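Local coordinates for enoyl-CoA hydratase EchA1 (Mycobacterium marinum, PDB 3QXI), which probably catalyses the reversible hydration of the double bond in 2-enoyl-CoA thioesters to give 3-hydroxyacyl-CoA, at residues Glu176-Ala180 / Leu181-Asn185; Ile198-Ala201 / Glu202-Thr205. All blocks are in the same frame, centred on the assembly; numbering follows the deposited sequence.

Overall arrangement
Interaction 1 and interaction 2 follow one another along the chain of a crotonase-fold subunit, with centres about 19 Å apart and nearest atoms about 5 Å apart, so they do not touch. Residues 176-185 end helix 175-180 and lead into strand 186-188, the last strand of the mixed six-stranded sheet within the chain; residues 198-205 form the C-terminal part of helix 193-205, which follows that strand. Strand 126-130 is common ground: Asn185 of interaction 1 and Leu200 and Ile204 of interaction 2 all touch its Leu126. Both also reach the second subunit of the three-chain assembly, so this part of the fold joins the sheet to a subunit interface.

Interaction 1: residues Glu176-Ala180 / Leu181-Asn185; sequences ERAHA and LGMVN
Val184 turns CG1 away from its own backbone N (chi1 164°), leaving CG2 beside that N and against Ala178 CB, 3.5 Å away. His179 also has its CG trans to the main-chain N (chi1 171°), which turns the CD2 edge of the imidazole toward the carbonyl oxygens of Val184 and Asn185. These contacts grow out of a Schellman motif that closes helix 175-180. Gly182 is the first residue to leave helical geometry, and its positive phi of 86° turns the chain back over the last turn. Gly182 N bonds to His179 O at 3.0 Å, while Met183 N makes a weak bond to Ala178 O. That carbonyl is also gripped by Val184 N in a much straighter bond of 2.9 Å, the donor lying above the carbonyl plane. Leu181 N still keeps the helical pattern with Arg177 O.

The fold-back puts Met183 CB 4.1 Å from Ala178 CB, and both side chains rest on Leu173 of strand 173-174. Asn185 points away from the helix: its OD1 accepts a bond from Ile127 N, and its ND2 donates to Glu165 OE1 and Ala161 O of the second subunit. A water ties the turn together on the histidine flank, donating to His179 O and to Val184 O. Beside it, Val184 O sits at the edge of the His179 ring, 3.3 Å from CD2.

Interaction 2: residues Ile198-Ala201 / Glu202-Thr205; sequences IALA and EKIT
Glu202 lies back along its own helix beside Ile198, one turn earlier, the two side chains leaving the helix in the same direction, shoulder to shoulder. The glutamate chain is extended beyond CG, which carries its carboxylate alongside the isoleucine methyl CG2, 3.8 Å from OE2. The main chains of this pair are joined as well: Glu202 N bonds to Ile198 O at 2.9 Å, nearly in line with the carbonyl. Ile198 reaches Ile64 of strand 62-67 and Ile27 of strand 25-30, and Ile25 touches Ile198, Ala201 and Glu202 alike, so this flank of helix 193-205 passes from the apolar sheet surface to the exposed acid.

Ala201 contributes chiefly through its carbonyl oxygen, which takes two bonds from one residue in the last turn. Thr205 N approaches at 2.8 Å in a straight helical bond (166° at the hydrogen). Thr205 OG1 adds a second at 3.0 Å, arriving from above the carbonyl plane; with chi1 at -67° the hydroxyl stands beside its own backbone N and is turned back toward the preceding turn.

Leu200 serves another flank. Its CD1 makes a loose apolar contact with Ile204 CD1 at 4.3 Å, on the side that packs on Leu126, and Lys203 CE is merely near. Leu200, Lys203 and Ile204 all touch Thr169 of the second subunit. The bond from Ile204 N to Leu200 O is weak.

Chemically, Leu200 and Ile204 bridge the sheet and the neighbouring subunit with hydrocarbon, while Lys203 takes its charge to a salt bridge with Asp171 of the second subunit. The threonine hydroxyl spends its hydrogen within the helix, doubling the hold on Ala201 O and probably restricting its own rotation.

Interaction 1: residues Glu176-Ala180 / Leu181-Asn185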
# COMPACT_ATOMS: atom_id res chain seq x y z
N GLU B 176 8.32 -17.73 -1.06
CA GLU B 176 8.08 -17.62 0.38
C GLU B 176 8.13 -16.18 0.87
O GLU B 176 7.33 -15.79 1.75
CB GLU B 176 9.08 -18.47 1.18
CG GLU B 176 8.87 -20.02 1.13
CD GLU B 176 10.02 -20.79 1.78
OE1 GLU B 176 9.78 -21.77 2.50
OE2 GLU B 176 11.18 -20.40 1.57
N ARG B 177 9.07 -15.39 0.32
CA ARG B 177 9.14 -13.97 0.64
C ARG B 177 7.94 -13.21 0.07
O ARG B 177 7.35 -12.35 0.77
CB ARG B 177 10.47 -13.34 0.24
CG ARG B 177 10.68 -12.00 0.95
CD ARG B 177 11.97 -11.28 0.51
NE ARG B 177 12.07 -9.97 1.17
CZ ARG B 177 12.86 -8.98 0.76
NH1 ARG B 177 13.63 -9.12 -0.33
NH2 ARG B 177 12.87 -7.84 1.43
N ALA B 178 7.52 -13.55 -1.15
CA ALA B 178 6.31 -12.94 -1.72
C ALA B 178 5.05 -13.35 -0.94
O ALA B 178 4.05 -12.64 -0.93
CB ALA B 178 6.15 -13.30 -3.18
N HIS B 179 5.06 -14.52 -0.34
CA HIS B 179 3.93 -14.90 0.49
C HIS B 179 3.99 -14.09 1.78
O HIS B 179 2.97 -13.58 2.24
CB HIS B 179 3.96 -16.39 0.78
CG HIS B 179 2.96 -16.83 1.79
ND1 HIS B 179 3.31 -17.19 3.07
CD2 HIS B 179 1.62 -16.96 1.71
CE1 HIS B 179 2.23 -17.54 3.74
NE2 HIS B 179 1.18 -17.40 2.94
N ALA B 180 5.18 -13.94 2.36
CA ALA B 180 5.31 -13.16 3.61
C ALA B 180 4.89 -11.70 3.39
O ALA B 180 4.41 -11.01 4.31
CB ALA B 180 6.76 -13.22 4.17
N LEU B 181 5.08 -11.23 2.17
CA LEU B 181 4.79 -9.85 1.86
C LEU B 181 3.33 -9.68 1.39
O LEU B 181 2.87 -8.53 1.18
CB LEU B 181 5.78 -9.31 0.83
CG LEU B 181 7.20 -9.19 1.33
CD1 LEU B 181 8.10 -8.80 0.18
CD2 LEU B 181 7.28 -8.19 2.55
N GLY B 182 2.63 -10.80 1.20
CA GLY B 182 1.21 -10.76 0.87
C GLY B 182 0.89 -10.63 -0.61
O GLY B 182 -0.26 -10.39 -0.97
N MET B 183 1.91 -10.77 -1.45
CA MET B 183 1.75 -10.90 -2.88
C MET B 183 1.26 -12.30 -3.31
O MET B 183 0.40 -12.40 -4.16
CB MET B 183 3.07 -10.56 -3.58
CG MET B 183 3.08 -10.89 -5.05
SD MET B 183 4.57 -10.28 -5.82
CE MET B 183 4.71 -11.35 -7.25
N VAL B 184 1.81 -13.35 -2.71
CA VAL B 184 1.43 -14.73 -3.00
C VAL B 184 0.37 -15.15 -1.97
O VAL B 184 0.61 -15.04 -0.76
CB VAL B 184 2.66 -15.68 -2.95
CG1 VAL B 184 2.25 -17.17 -2.85
CG2 VAL B 184 3.53 -15.44 -4.15
N ASN B 185 -0.78 -15.63 -2.43
CA ASN B 185 -1.88 -15.91 -1.50
C ASN B 185 -1.68 -17.24 -0.76
O ASN B 185 -1.94 -17.35 0.46
CB ASN B 185 -3.23 -15.91 -2.23
CG ASN B 185 -3.59 -14.57 -2.78
OD1 ASN B 185 -3.18 -14.21 -3.88
ND2 ASN B 185 -4.37 -13.78 -2.00
O HOH W 1 0.12 -13.81 1.84

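Interaction 2: residues Ile198-Ala201 / Glu202-Thr205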
# COMPACT_ATOMS: atom_id res chain seq x y z
N ILE B 198 -6.77 -24.81 -8.11
CA ILE B 198 -8.10 -25.38 -8.32
C ILE B 198 -8.90 -25.38 -7.01
O ILE B 198 -10.05 -24.97 -7.00
CB ILE B 198 -8.07 -26.79 -8.93
CG1 ILE B 198 -7.38 -26.73 -10.32
CG2 ILE B 198 -9.52 -27.35 -9.01
CD1 ILE B 198 -7.10 -28.07 -10.95
N ALA B 199 -8.29 -25.78 -5.90
CA ALA B 199 -9.05 -25.74 -4.67
C ALA B 199 -9.50 -24.32 -4.38
O ALA B 199 -10.67 -24.09 -4.07
CB ALA B 199 -8.27 -26.34 -3.50
N LEU B 200 -8.60 -23.34 -4.55
CA LEU B 200 -8.98 -21.94 -4.33
C LEU B 200 -10.07 -21.49 -5.29
O LEU B 200 -11.02 -20.82 -4.90
CB LEU B 200 -7.74 -21.00 -4.37
CG LEU B 200 -7.93 -19.48 -4.34
CD1 LEU B 200 -8.75 -19.06 -3.10
CD2 LEU B 200 -6.55 -18.69 -4.45
N ALA B 201 -9.96 -21.88 -6.56
CA ALA B 201 -10.97 -21.54 -7.55
C ALA B 201 -12.35 -22.11 -7.19
O ALA B 201 -13.39 -21.47 -7.41
CB ALA B 201 -10.54 -21.99 -8.94
N GLU B 202 -12.36 -23.32 -6.64
CA GLU B 202 -13.63 -23.93 -6.25
C GLU B 202 -14.34 -23.17 -5.12
O GLU B 202 -15.56 -23.03 -5.15
CB GLU B 202 -13.46 -25.45 -6.02
CG GLU B 202 -13.67 -26.18 -7.36
CD GLU B 202 -13.11 -27.59 -7.47
OE1 GLU B 202 -12.56 -28.13 -6.48
OE2 GLU B 202 -13.22 -28.17 -8.57
N LYS B 203 -13.59 -22.62 -4.16
CA LYS B 203 -14.18 -21.82 -3.09
C LYS B 203 -14.91 -20.60 -3.67
O LYS B 203 -16.00 -20.24 -3.25
CB LYS B 203 -13.13 -21.37 -2.07
CG LYS B 203 -12.68 -22.47 -1.11
CD LYS B 203 -11.24 -22.25 -0.62
CE LYS B 203 -11.06 -20.91 0.07
NZ LYS B 203 -11.96 -20.86 1.26
N ILE B 204 -14.29 -19.98 -4.66
CA ILE B 204 -14.81 -18.77 -5.29
C ILE B 204 -16.00 -19.09 -6.18
O ILE B 204 -17.00 -18.37 -6.15
CB ILE B 204 -13.72 -18.02 -6.06
CG1 ILE B 204 -12.72 -17.40 -5.07
CG2 ILE B 204 -14.33 -16.95 -6.93
CD1 ILE B 204 -11.41 -17.02 -5.73
N THR B 205 -15.88 -20.19 -6.93
CA THR B 205 -16.95 -20.77 -7.74
C THR B 205 -18.22 -21.18 -6.96
O THR B 205 -19.31 -21.20 -7.53
CB THR B 205 -16.41 -21.98 -8.55
OG1 THR B 205 -15.48 -21.51 -9.52
CG2 THR B 205 -17.52 -22.69 -9.29